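Local coordinates for possible thiol-disulfide isomerase (Cytophaga hutchinsonii, PDB 3HCZ), which is probably a thioredoxin-fold thiol-disulfide oxidoreductase that makes, breaks or rearranges disulfide bonds, although its precise function and substrates remain unestablished, at residues Y15-T19 with L92-K98; I35-S41 with V67-E73; P51-W57 with K86-W91. The contacts are given in a common frame with arbitrary orientation. Where two conformers were deposited one is given. Numbering follows the deposited sequence.

Contact 1: residues Y15-T19 with L92-K98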
loop_
_atom_site.group_PDB
_atom_site.type_symbol
_atom_site.label_atom_id
_atom_site.label_comp_id
_atom_site.label_asym_id
_atom_site.label_seq_id
_atom_site.Cartn_x
_atom_site.Cartn_y
_atom_site.Cartn_z
ATOM N N TYR A 15 -3.157 -11.858 2.259
ATOM C CA TYR A 15 -2.336 -13.054 2.039
ATOM C C TYR A 15 -1.881 -13.055 0.587
ATOM O O TYR A 15 -2.098 -14.026 -0.158
ATOM C CB TYR A 15 -3.156 -14.316 2.391
ATOM C CG TYR A 15 -3.621 -14.374 3.826
ATOM C CD1 TYR A 15 -2.840 -14.995 4.804
ATOM C CD2 TYR A 15 -4.843 -13.827 4.215
ATOM C CE1 TYR A 15 -3.249 -15.059 6.147
ATOM C CE2 TYR A 15 -5.257 -13.860 5.565
ATOM C CZ TYR A 15 -4.471 -14.498 6.509
ATOM O OH TYR A 15 -4.886 -14.578 7.816
HETATM N N MSE A 16 -1.224 -11.965 0.182
HETATM C CA MSE A 16 -0.869 -11.765 -1.227
HETATM C C MSE A 16 0.556 -12.242 -1.503
HETATM O O MSE A 16 1.287 -12.632 -0.570
HETATM C CB MSE A 16 -1.110 -10.296 -1.643
HETATM C CG MSE A 16 -2.603 -9.942 -1.484
HETATM SE SE MSE A 16 -2.973 -8.047 -1.724
HETATM C CE MSE A 16 -2.565 -7.923 -3.666
ATOM N N THR A 17 0.926 -12.248 -2.780
ATOM C CA THR A 17 2.192 -12.848 -3.173
ATOM C C THR A 17 3.046 -11.829 -3.915
ATOM O O THR A 17 2.515 -10.971 -4.622
ATOM C CB THR A 17 1.988 -14.089 -4.063
ATOM O OG1 THR A 17 1.134 -13.763 -5.167
ATOM C CG2 THR A 17 1.321 -15.229 -3.265
ATOM N N ASP A 18 4.372 -11.952 -3.785
ATOM C CA ASP A 18 5.298 -10.994 -4.416
ATOM C C ASP A 18 5.503 -11.330 -5.912
ATOM O O ASP A 18 4.793 -12.185 -6.456
ATOM C CB ASP A 18 6.614 -10.888 -3.610
ATOM C CG ASP A 18 7.457 -12.162 -3.664
ATOM O OD1 ASP A 18 7.240 -13.022 -4.566
ATOM O OD2 ASP A 18 8.387 -12.313 -2.802
ATOM N N THR A 19 6.434 -10.643 -6.572
ATOM C CA THR A 19 6.640 -10.795 -8.025
ATOM C C THR A 19 7.204 -12.168 -8.391
ATOM O O THR A 19 7.243 -12.529 -9.571
ATOM C CB THR A 19 7.539 -9.677 -8.601
ATOM O OG1 THR A 19 8.778 -9.619 -7.870
ATOM C CG2 THR A 19 6.840 -8.323 -8.483
ATOM N N LEU A 92 7.573 -3.324 -1.817
ATOM C CA LEU A 92 6.860 -4.629 -1.755
ATOM C C LEU A 92 5.659 -4.735 -2.710
ATOM O O LEU A 92 4.494 -4.579 -2.300
ATOM C CB LEU A 92 6.506 -5.024 -0.322
ATOM C CG LEU A 92 5.864 -6.400 -0.112
ATOM C CD1 LEU A 92 6.601 -7.508 -0.924
ATOM C CD2 LEU A 92 5.898 -6.724 1.403
ATOM N N ASN A 93 5.955 -4.980 -3.993
ATOM C CA ASN A 93 4.892 -5.280 -4.953
ATOM C C ASN A 93 4.283 -6.653 -4.704
ATOM O O ASN A 93 5.013 -7.665 -4.686
ATOM C CB ASN A 93 5.445 -5.261 -6.375
ATOM C CG ASN A 93 5.824 -3.864 -6.819
ATOM O OD1 ASN A 93 4.954 -2.992 -6.930
ATOM N ND2 ASN A 93 7.123 -3.642 -7.094
ATOM N N VAL A 94 2.979 -6.677 -4.503
ATOM C CA VAL A 94 2.245 -7.924 -4.366
ATOM C C VAL A 94 0.985 -7.935 -5.241
ATOM O O VAL A 94 0.511 -6.871 -5.692
ATOM C CB VAL A 94 1.851 -8.254 -2.879
ATOM C CG1 VAL A 94 3.101 -8.510 -2.021
ATOM C CG2 VAL A 94 0.988 -7.131 -2.230
ATOM N N ARG A 95 0.476 -9.147 -5.481
ATOM C CA ARG A 95 -0.778 -9.324 -6.208
ATOM C C ARG A 95 -1.481 -10.499 -5.532
ATOM O O ARG A 95 -0.812 -11.328 -4.888
ATOM C CB ARG A 95 -0.509 -9.618 -7.711
ATOM C CG ARG A 95 -1.727 -9.372 -8.601
ATOM C CD ARG A 95 -1.478 -9.721 -10.103
ATOM N NE ARG A 95 -1.159 -11.144 -10.369
ATOM C CZ ARG A 95 -2.052 -12.137 -10.332
ATOM N NH1 ARG A 95 -1.669 -13.369 -10.560
ATOM N NH2 ARG A 95 -3.321 -11.916 -9.998
ATOM N N ASP A 96 -2.797 -10.619 -5.706
ATOM C CA ASP A 96 -3.554 -11.736 -5.134
ATOM C C ASP A 96 -3.576 -12.999 -5.982
ATOM O O ASP A 96 -4.642 -13.516 -6.345
ATOM C CB ASP A 96 -4.959 -11.228 -4.760
ATOM C CG ASP A 96 -5.737 -12.229 -3.901
ATOM O OD1 ASP A 96 -5.131 -12.928 -3.041
ATOM O OD2 ASP A 96 -6.946 -12.355 -4.113
ATOM N N SER A 97 -2.387 -13.546 -6.252
ATOM C CA SER A 97 -2.255 -14.630 -7.203
ATOM C C SER A 97 -2.834 -15.929 -6.647
ATOM O O SER A 97 -3.124 -16.855 -7.408
ATOM C CB SER A 97 -0.774 -14.869 -7.607
ATOM O OG SER A 97 -0.032 -15.506 -6.586
ATOM N N LYS A 98 -2.968 -16.018 -5.326
ATOM C CA LYS A 98 -3.558 -17.228 -4.748
ATOM C C LYS A 98 -4.990 -17.035 -4.273
ATOM O O LYS A 98 -5.510 -17.868 -3.502
ATOM C CB LYS A 98 -2.690 -17.733 -3.615
ATOM C CG LYS A 98 -1.317 -18.113 -4.072
ATOM C CD LYS A 98 -1.256 -19.568 -4.355
ATOM C CE LYS A 98 0.183 -19.952 -4.670
ATOM N NZ LYS A 98 0.541 -21.260 -4.091
HETATM O O HOH W 1 -2.755 -14.387 -3.006
#

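Contact 2: residues I35-S41 with V67-E73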
loop_
_atom_site.group_PDB
_atom_site.type_symbol
_atom_site.label_atom_id
_atom_site.label_comp_id
_atom_site.label_asym_id
_atom_site.label_seq_id
_atom_site.Cartn_x
_atom_site.Cartn_y
_atom_site.Cartn_z
ATOM N N ILE A 35 2.717 1.747 4.240
ATOM C CA ILE A 35 1.769 2.385 3.356
ATOM C C ILE A 35 1.065 1.257 2.581
ATOM O O ILE A 35 1.710 0.534 1.812
ATOM C CB ILE A 35 2.480 3.367 2.382
ATOM C CG1 ILE A 35 3.459 4.296 3.124
ATOM C CG2 ILE A 35 1.457 4.163 1.553
ATOM C CD1 ILE A 35 2.848 5.039 4.305
ATOM N N LEU A 36 -0.224 1.102 2.806
ATOM C CA LEU A 36 -0.959 0.128 2.106
ATOM C C LEU A 36 -1.489 0.818 0.842
ATOM O O LEU A 36 -2.285 1.754 0.930
ATOM C CB LEU A 36 -2.053 -0.447 3.020
ATOM C CG LEU A 36 -3.027 -1.425 2.402
ATOM C CD1 LEU A 36 -2.304 -2.608 1.632
ATOM C CD2 LEU A 36 -3.862 -1.953 3.591
ATOM N N PHE A 37 -1.062 0.352 -0.330
ATOM C CA PHE A 37 -1.411 1.063 -1.594
ATOM C C PHE A 37 -2.048 0.165 -2.653
ATOM O O PHE A 37 -1.368 -0.650 -3.272
ATOM C CB PHE A 37 -0.138 1.761 -2.128
ATOM C CG PHE A 37 -0.353 2.617 -3.314
ATOM C CD1 PHE A 37 -1.069 3.824 -3.219
ATOM C CD2 PHE A 37 0.155 2.231 -4.555
ATOM C CE1 PHE A 37 -1.251 4.646 -4.371
ATOM C CE2 PHE A 37 -0.030 3.036 -5.693
ATOM C CZ PHE A 37 -0.729 4.246 -5.589
ATOM N N PHE A 38 -3.346 0.356 -2.908
ATOM C CA PHE A 38 -4.054 -0.487 -3.869
ATOM C C PHE A 38 -4.080 0.229 -5.208
ATOM O O PHE A 38 -4.463 1.407 -5.280
ATOM C CB PHE A 38 -5.493 -0.803 -3.420
ATOM C CG PHE A 38 -5.588 -1.530 -2.108
ATOM C CD1 PHE A 38 -5.610 -2.946 -2.067
ATOM C CD2 PHE A 38 -5.709 -0.809 -0.898
ATOM C CE1 PHE A 38 -5.678 -3.652 -0.835
ATOM C CE2 PHE A 38 -5.807 -1.503 0.355
ATOM C CZ PHE A 38 -5.780 -2.923 0.391
ATOM N N TRP A 39 -3.687 -0.478 -6.265
ATOM C CA TRP A 39 -3.523 0.148 -7.576
ATOM C C TRP A 39 -3.748 -0.872 -8.675
ATOM O O TRP A 39 -3.859 -2.091 -8.423
ATOM C CB TRP A 39 -2.131 0.811 -7.699
ATOM C CG TRP A 39 -1.010 -0.166 -7.829
ATOM C CD1 TRP A 39 -0.454 -0.963 -6.824
ATOM C CD2 TRP A 39 -0.318 -0.488 -9.033
ATOM N NE1 TRP A 39 0.571 -1.727 -7.357
ATOM C CE2 TRP A 39 0.656 -1.461 -8.708
ATOM C CE3 TRP A 39 -0.424 -0.038 -10.364
ATOM C CZ2 TRP A 39 1.517 -2.000 -9.674
ATOM C CZ3 TRP A 39 0.434 -0.567 -11.323
ATOM C CH2 TRP A 39 1.396 -1.532 -10.969
ATOM N N ASP A 40 -3.866 -0.362 -9.909
ATOM C CA ASP A 40 -4.228 -1.180 -11.066
ATOM C C ASP A 40 -3.455 -0.623 -12.258
ATOM O O ASP A 40 -3.558 0.569 -12.571
ATOM C CB ASP A 40 -5.751 -1.079 -11.280
ATOM C CG ASP A 40 -6.272 -1.946 -12.403
ATOM O OD1 ASP A 40 -5.511 -2.510 -13.221
ATOM O OD2 ASP A 40 -7.516 -2.016 -12.500
ATOM N N SER A 41 -2.672 -1.471 -12.917
ATOM C CA SER A 41 -1.907 -1.007 -14.089
ATOM C C SER A 41 -2.836 -0.581 -15.221
ATOM O O SER A 41 -2.490 0.276 -16.046
ATOM C CB SER A 41 -0.926 -2.091 -14.563
ATOM O OG SER A 41 -1.618 -3.093 -15.309
ATOM N N VAL A 67 6.204 0.236 1.483
ATOM C CA VAL A 67 4.922 0.287 0.760
ATOM C C VAL A 67 4.538 -1.154 0.374
ATOM O O VAL A 67 5.322 -1.876 -0.268
ATOM C CB VAL A 67 4.977 1.147 -0.519
ATOM C CG1 VAL A 67 3.614 1.099 -1.281
ATOM C CG2 VAL A 67 5.384 2.619 -0.201
ATOM N N TYR A 68 3.354 -1.553 0.839
ATOM C CA TYR A 68 2.754 -2.830 0.483
ATOM C C TYR A 68 1.913 -2.452 -0.718
ATOM O O TYR A 68 0.751 -1.970 -0.566
ATOM C CB TYR A 68 1.921 -3.352 1.668
ATOM C CG TYR A 68 1.539 -4.825 1.547
ATOM C CD1 TYR A 68 2.423 -5.822 1.977
ATOM C CD2 TYR A 68 0.287 -5.194 1.075
ATOM C CE1 TYR A 68 2.076 -7.182 1.883
ATOM C CE2 TYR A 68 -0.086 -6.567 0.992
ATOM C CZ TYR A 68 0.820 -7.536 1.389
ATOM O OH TYR A 68 0.445 -8.872 1.285
ATOM N N ALA A 69 2.515 -2.585 -1.920
ATOM C CA ALA A 69 1.897 -2.075 -3.125
ATOM C C ALA A 69 1.018 -3.212 -3.668
ATOM O O ALA A 69 1.517 -4.146 -4.322
ATOM C CB ALA A 69 2.924 -1.600 -4.167
ATOM N N ALA A 70 -0.257 -3.153 -3.310
ATOM C CA ALA A 70 -1.219 -4.259 -3.546
ATOM C C ALA A 70 -1.903 -4.038 -4.908
ATOM O O ALA A 70 -2.878 -3.289 -5.026
ATOM C CB ALA A 70 -2.246 -4.298 -2.405
ATOM N N ASN A 71 -1.366 -4.681 -5.941
ATOM C CA ASN A 71 -1.983 -4.600 -7.226
ATOM C C ASN A 71 -3.255 -5.475 -7.227
ATOM O O ASN A 71 -3.219 -6.607 -6.738
ATOM C CB ASN A 71 -0.984 -5.017 -8.293
ATOM C CG ASN A 71 -1.604 -5.071 -9.640
ATOM O OD1 ASN A 71 -2.225 -6.078 -10.014
ATOM N ND2 ASN A 71 -1.432 -3.994 -10.419
ATOM N N ILE A 72 -4.379 -4.918 -7.707
ATOM C CA ILE A 72 -5.680 -5.595 -7.613
ATOM C C ILE A 72 -6.028 -6.502 -8.797
ATOM O O ILE A 72 -7.166 -6.990 -8.891
ATOM C CB ILE A 72 -6.818 -4.583 -7.326
ATOM C CG1 ILE A 72 -7.004 -3.590 -8.507
ATOM C CG2 ILE A 72 -6.511 -3.844 -6.037
ATOM C CD1 ILE A 72 -8.365 -2.925 -8.545
ATOM N N GLU A 73 -5.076 -6.772 -9.696
ATOM C CA GLU A 73 -5.434 -7.413 -10.982
ATOM C C GLU A 73 -5.445 -8.911 -10.827
ATOM O O GLU A 73 -4.844 -9.426 -9.889
ATOM C CB GLU A 73 -4.421 -7.032 -12.071
ATOM C CG GLU A 73 -4.430 -5.522 -12.392
ATOM C CD GLU A 73 -3.405 -5.152 -13.441
ATOM O OE1 GLU A 73 -3.488 -5.665 -14.595
ATOM O OE2 GLU A 73 -2.503 -4.363 -13.126
HETATM O O HOH W 2 2.252 -4.018 -6.929
#

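Contact 3: residues P51-W57 with K86-W91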
loop_
_atom_site.group_PDB
_atom_site.type_symbol
_atom_site.label_atom_id
_atom_site.label_comp_id
_atom_site.label_asym_id
_atom_site.label_seq_id
_atom_site.Cartn_x
_atom_site.Cartn_y
_atom_site.Cartn_z
ATOM N N PRO A 51 3.961 6.191 -9.575
ATOM C CA PRO A 51 5.383 6.503 -9.623
ATOM C C PRO A 51 5.761 7.644 -8.677
ATOM O O PRO A 51 6.896 7.682 -8.191
ATOM C CB PRO A 51 5.605 6.917 -11.090
ATOM C CG PRO A 51 4.226 7.353 -11.569
ATOM C CD PRO A 51 3.328 6.365 -10.897
ATOM N N LYS A 52 4.849 8.579 -8.441
ATOM C CA LYS A 52 5.138 9.647 -7.514
ATOM C C LYS A 52 5.269 9.147 -6.072
ATOM O O LYS A 52 6.091 9.653 -5.315
ATOM C CB LYS A 52 4.084 10.748 -7.602
ATOM C CG LYS A 52 4.298 11.636 -8.833
ATOM C CD LYS A 52 3.229 12.709 -8.936
ATOM C CE LYS A 52 3.533 13.732 -10.021
ATOM N NZ LYS A 52 4.646 14.650 -9.623
ATOM N N LEU A 53 4.427 8.187 -5.688
ATOM C CA LEU A 53 4.549 7.547 -4.377
ATOM C C LEU A 53 5.895 6.820 -4.330
ATOM O O LEU A 53 6.557 6.792 -3.293
ATOM C CB LEU A 53 3.402 6.550 -4.128
ATOM C CG LEU A 53 3.447 5.876 -2.742
ATOM C CD1 LEU A 53 3.378 6.911 -1.583
ATOM C CD2 LEU A 53 2.356 4.802 -2.600
ATOM N N TYR A 54 6.293 6.229 -5.454
ATOM C CA TYR A 54 7.582 5.504 -5.485
ATOM C C TYR A 54 8.727 6.479 -5.246
ATOM O O TYR A 54 9.606 6.195 -4.441
ATOM C CB TYR A 54 7.769 4.703 -6.773
ATOM C CG TYR A 54 8.949 3.740 -6.701
ATOM C CD1 TYR A 54 8.793 2.467 -6.138
ATOM C CD2 TYR A 54 10.204 4.120 -7.163
ATOM C CE1 TYR A 54 9.896 1.571 -6.057
ATOM C CE2 TYR A 54 11.287 3.252 -7.101
ATOM C CZ TYR A 54 11.108 1.963 -6.535
ATOM O OH TYR A 54 12.168 1.096 -6.471
ATOM N N ASP A 55 8.694 7.636 -5.917
ATOM C CA ASP A 55 9.696 8.662 -5.720
ATOM C C ASP A 55 9.720 9.117 -4.274
ATOM O O ASP A 55 10.792 9.273 -3.706
ATOM C CB ASP A 55 9.424 9.882 -6.589
ATOM C CG ASP A 55 9.586 9.609 -8.056
ATOM O OD1 ASP A 55 10.319 8.671 -8.461
ATOM O OD2 ASP A 55 8.979 10.384 -8.822
ATOM N N TRP A 56 8.536 9.347 -3.704
ATOM C CA TRP A 56 8.406 9.721 -2.282
ATOM C C TRP A 56 9.027 8.639 -1.368
ATOM O O TRP A 56 9.746 8.956 -0.429
ATOM C CB TRP A 56 6.934 9.995 -1.918
ATOM C CG TRP A 56 6.743 10.262 -0.436
ATOM C CD1 TRP A 56 6.734 11.488 0.196
ATOM C CD2 TRP A 56 6.563 9.279 0.600
ATOM N NE1 TRP A 56 6.561 11.321 1.555
ATOM C CE2 TRP A 56 6.465 9.981 1.831
ATOM C CE3 TRP A 56 6.496 7.869 0.608
ATOM C CZ2 TRP A 56 6.273 9.328 3.055
ATOM C CZ3 TRP A 56 6.315 7.213 1.834
ATOM C CH2 TRP A 56 6.215 7.951 3.042
ATOM N N TRP A 57 8.712 7.371 -1.655
ATOM C CA TRP A 57 9.196 6.240 -0.894
ATOM C C TRP A 57 10.727 6.148 -0.945
ATOM O O TRP A 57 11.386 5.912 0.087
ATOM C CB TRP A 57 8.556 4.941 -1.391
ATOM C CG TRP A 57 9.112 3.729 -0.711
ATOM C CD1 TRP A 57 8.882 3.326 0.583
ATOM C CD2 TRP A 57 9.983 2.752 -1.290
ATOM N NE1 TRP A 57 9.610 2.162 0.854
ATOM C CE2 TRP A 57 10.265 1.784 -0.285
ATOM C CE3 TRP A 57 10.543 2.588 -2.561
ATOM C CZ2 TRP A 57 11.087 0.681 -0.521
ATOM C CZ3 TRP A 57 11.406 1.514 -2.781
ATOM C CH2 TRP A 57 11.658 0.568 -1.768
ATOM N N LYS A 86 8.140 1.145 -15.507
ATOM C CA LYS A 86 8.162 2.305 -14.645
ATOM C C LYS A 86 9.246 2.204 -13.564
ATOM O O LYS A 86 9.469 3.164 -12.831
ATOM C CB LYS A 86 6.790 2.500 -14.010
ATOM C CG LYS A 86 5.657 2.527 -15.044
ATOM C CD LYS A 86 5.720 3.759 -15.903
ATOM C CE LYS A 86 5.373 5.018 -15.105
ATOM N NZ LYS A 86 5.217 6.215 -16.017
ATOM N N LYS A 87 9.903 1.044 -13.449
ATOM C CA LYS A 87 11.038 0.876 -12.519
ATOM C C LYS A 87 10.632 1.111 -11.076
ATOM O O LYS A 87 11.206 1.945 -10.348
ATOM C CB LYS A 87 12.197 1.783 -12.943
ATOM C CG LYS A 87 12.837 1.363 -14.267
ATOM C CD LYS A 87 13.394 2.589 -14.908
ATOM C CE LYS A 87 14.853 2.430 -15.169
ATOM N NZ LYS A 87 15.079 1.379 -16.188
ATOM N N ILE A 88 9.595 0.384 -10.657
ATOM C CA ILE A 88 9.100 0.484 -9.273
ATOM C C ILE A 88 9.254 -0.857 -8.564
ATOM O O ILE A 88 8.471 -1.212 -7.695
ATOM C CB ILE A 88 7.624 0.977 -9.207
ATOM C CG1 ILE A 88 6.697 0.032 -10.030
ATOM C CG2 ILE A 88 7.535 2.464 -9.712
ATOM C CD1 ILE A 88 5.217 0.102 -9.609
ATOM N N GLY A 89 10.290 -1.603 -8.942
ATOM C CA GLY A 89 10.472 -2.930 -8.345
ATOM C C GLY A 89 11.020 -2.962 -6.912
ATOM O O GLY A 89 11.026 -4.048 -6.292
ATOM N N GLY A 90 11.467 -1.814 -6.377
ATOM C CA GLY A 90 12.211 -1.837 -5.108
ATOM C C GLY A 90 11.353 -2.075 -3.869
ATOM O O GLY A 90 11.834 -2.661 -2.862
ATOM N N TRP A 91 10.097 -1.626 -3.906
ATOM C CA TRP A 91 9.233 -1.783 -2.738
ATOM C C TRP A 91 8.509 -3.120 -2.746
ATOM O O TRP A 91 8.778 -3.954 -3.614
ATOM C CB TRP A 91 8.244 -0.620 -2.614
ATOM C CG TRP A 91 7.262 -0.410 -3.754
ATOM C CD1 TRP A 91 6.801 -1.320 -4.685
ATOM C CD2 TRP A 91 6.547 0.805 -4.001
ATOM N NE1 TRP A 91 5.855 -0.711 -5.521
ATOM C CE2 TRP A 91 5.691 0.589 -5.107
ATOM C CE3 TRP A 91 6.578 2.078 -3.408
ATOM C CZ2 TRP A 91 4.861 1.609 -5.625
ATOM C CZ3 TRP A 91 5.742 3.077 -3.903
ATOM C CH2 TRP A 91 4.900 2.839 -5.008
#

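Contact 1: residues Y15-T19 with L92-K98
Thr17 and Arg95 form a single antiparallel bridge, a hydrogen-bonded pair in which each backbone serves the other. Thr17 N donates to Arg95 O at 2.9 Å and nearly in line (171°), and Arg95 N returns a bond of 2.9 Å to Thr17 O. That carbonyl also takes a CA-H contact from Val94 CA at 3.1 Å, and Asn93 O receives a similar one from Asp18 CA at 3.4 Å. Farther along, the hydroxyls Thr17 OG1 and Ser97 OG share a short hydrogen bond of 2.5 Å, tying the loop to the turn that follows the strand.

Asp96 is the centre of an inverse gamma turn, and here a water fills the gap between the two segments. It donates to Tyr15 O at 2.9 Å and to Asp96 OD1 at 2.8 Å, and accepts from Lys98 N at 2.8 Å. Asp96 OD2 salt-bridges Arg74 and accepts from Thr101 N, and OD1 also accepts from His100 N, while Arg95, whose CA-to-CB bond points away from the loop, reaches Asp76 and the carbonyl of Glu73.

Packing adds to this: Met16, present as selenomethionine, sets its CB 3.8 Å from Val94 CB and its CE 3.4 Å from Arg95 C. On its other side strand 92-95 bonds to Ala69 and Asn71 of strand 65-71, so the loop 15-19 adds a one-bridge extension at the sheet's outer strand. Thr17 N and O are thus satisfied by Arg95 and Tyr15 O by water, while Met16 packs alongside: bonds and packing act together.

Contact 2: residues I35-S41 with V67-E73
Two acids sit side by side where these strands run out: Asp40 OD1 lies 3.5 Å from Glu73 OE2, a close pair of like charges. Donors surround the oxygen of Glu73 instead. Glu73 OE2 accepts from Ser41 N at 2.9 Å, from Ser41 OG at 2.7 Å and from Asn71 ND2 at 2.9 Å, while Asp40 OD1 takes the backbone N of Gln42. Asn71 also makes an Asx turn, its OD1 accepting from Glu73 N at 3.0 Å, and its ND2 lies over a face of the Trp39 ring, 3.6 Å from Trp39 CZ2.

Behind these ends is a regular parallel ladder, Ile35 opposite Val67 through Trp39 opposite Asn71, with the short axes 4.6 Å apart and 20° from parallel. Its bonds alternate in the parallel manner, from Tyr68 N to Ile35 O (2.8 Å) on to Ile72 N to Trp39 O (3.0 Å). These are the two strands of a beta-alpha-beta unit, joined through helix 49-60, at the middle of a thioredoxin-like sheet.

One face carries Leu36, Phe38, Tyr68 and Ala70, with Leu36 CD1 3.7 Å from Tyr68 CD2 and Phe38 CD1 3.6 Å from Ala70 CB. Ile35, Phe37, Val67 and Ala69 line the other, where helix 49-60 packs on Phe37 and Val67. There a water bridges the strands, accepting from Trp39 NE1 at 2.9 Å and donating to Ala69 O at 2.7 Å.

Contact 3: residues P51-W57 with K86-W91
Trp91 is the hub of an aromatic cluster with Tyr54 and Trp57 of the helix. The edge of Tyr54 meets the face of Trp91, ring centroids 4.9 Å apart and planes at 73°, and the edge of Trp91 in turn meets the face of Trp57. Trp91 CB sits squarely over the six-membered ring of Trp57, 3.6 Å from its centroid, a CH-pi contact. Leu53 closes in from the side, its CG 3.8 Å from Trp91 CZ3.

Moving outward, Ile88 covers a face of Tyr54, with Ile88 CA 3.7 Å from the ring centroid and Ile88 CG2 3.6 Å from Tyr54 CG. At the polar edge, Gly90 N makes a weak hydrogen bond of 3.0 Å to Tyr54 OH; a CB on Gly90 would collide with that hydroxyl. Pro51 CG and Lys86 CE touch loosely at 4.4 Å.

Lys87, with positive phi, is the C-prime residue of a Schellman motif that ends helix 77-86 and turns the chain into this loop. The contact thus docks the link between helix 77-86 and strand 92-95 onto helix 49-60, with Trp91 and Trp57 wedged against Val67 of strand 65-71 beneath.

Contacts 1 and 2, centres about 9 Å apart, meet where strands 92-95 and 65-71 are sheet neighbours: Leu92 O lies 2.8 Å from Ala69 N, and Val94 CG2 packs 3.4 Å from Tyr68 CE2. Contact 3, about 12 Å from contact 2 between centres, packs on the face of Phe37, Val67 and Ala69, opposite that of Tyr68: Trp91 NE1 lies 3.3 Å from Ala69 CB and Leu53 CD2 3.6 Å from Phe37 CG. Its tie to contact 1, about 17 Å away between centres, is Asn93 ND2 to Ile88 O at 2.8 Å. A Cys-Gly-His-Cys motif, the probable redox site by analogy with thioredoxins, follows strand 33-39 of contact 2 and precedes helix 49-60 of contact 3.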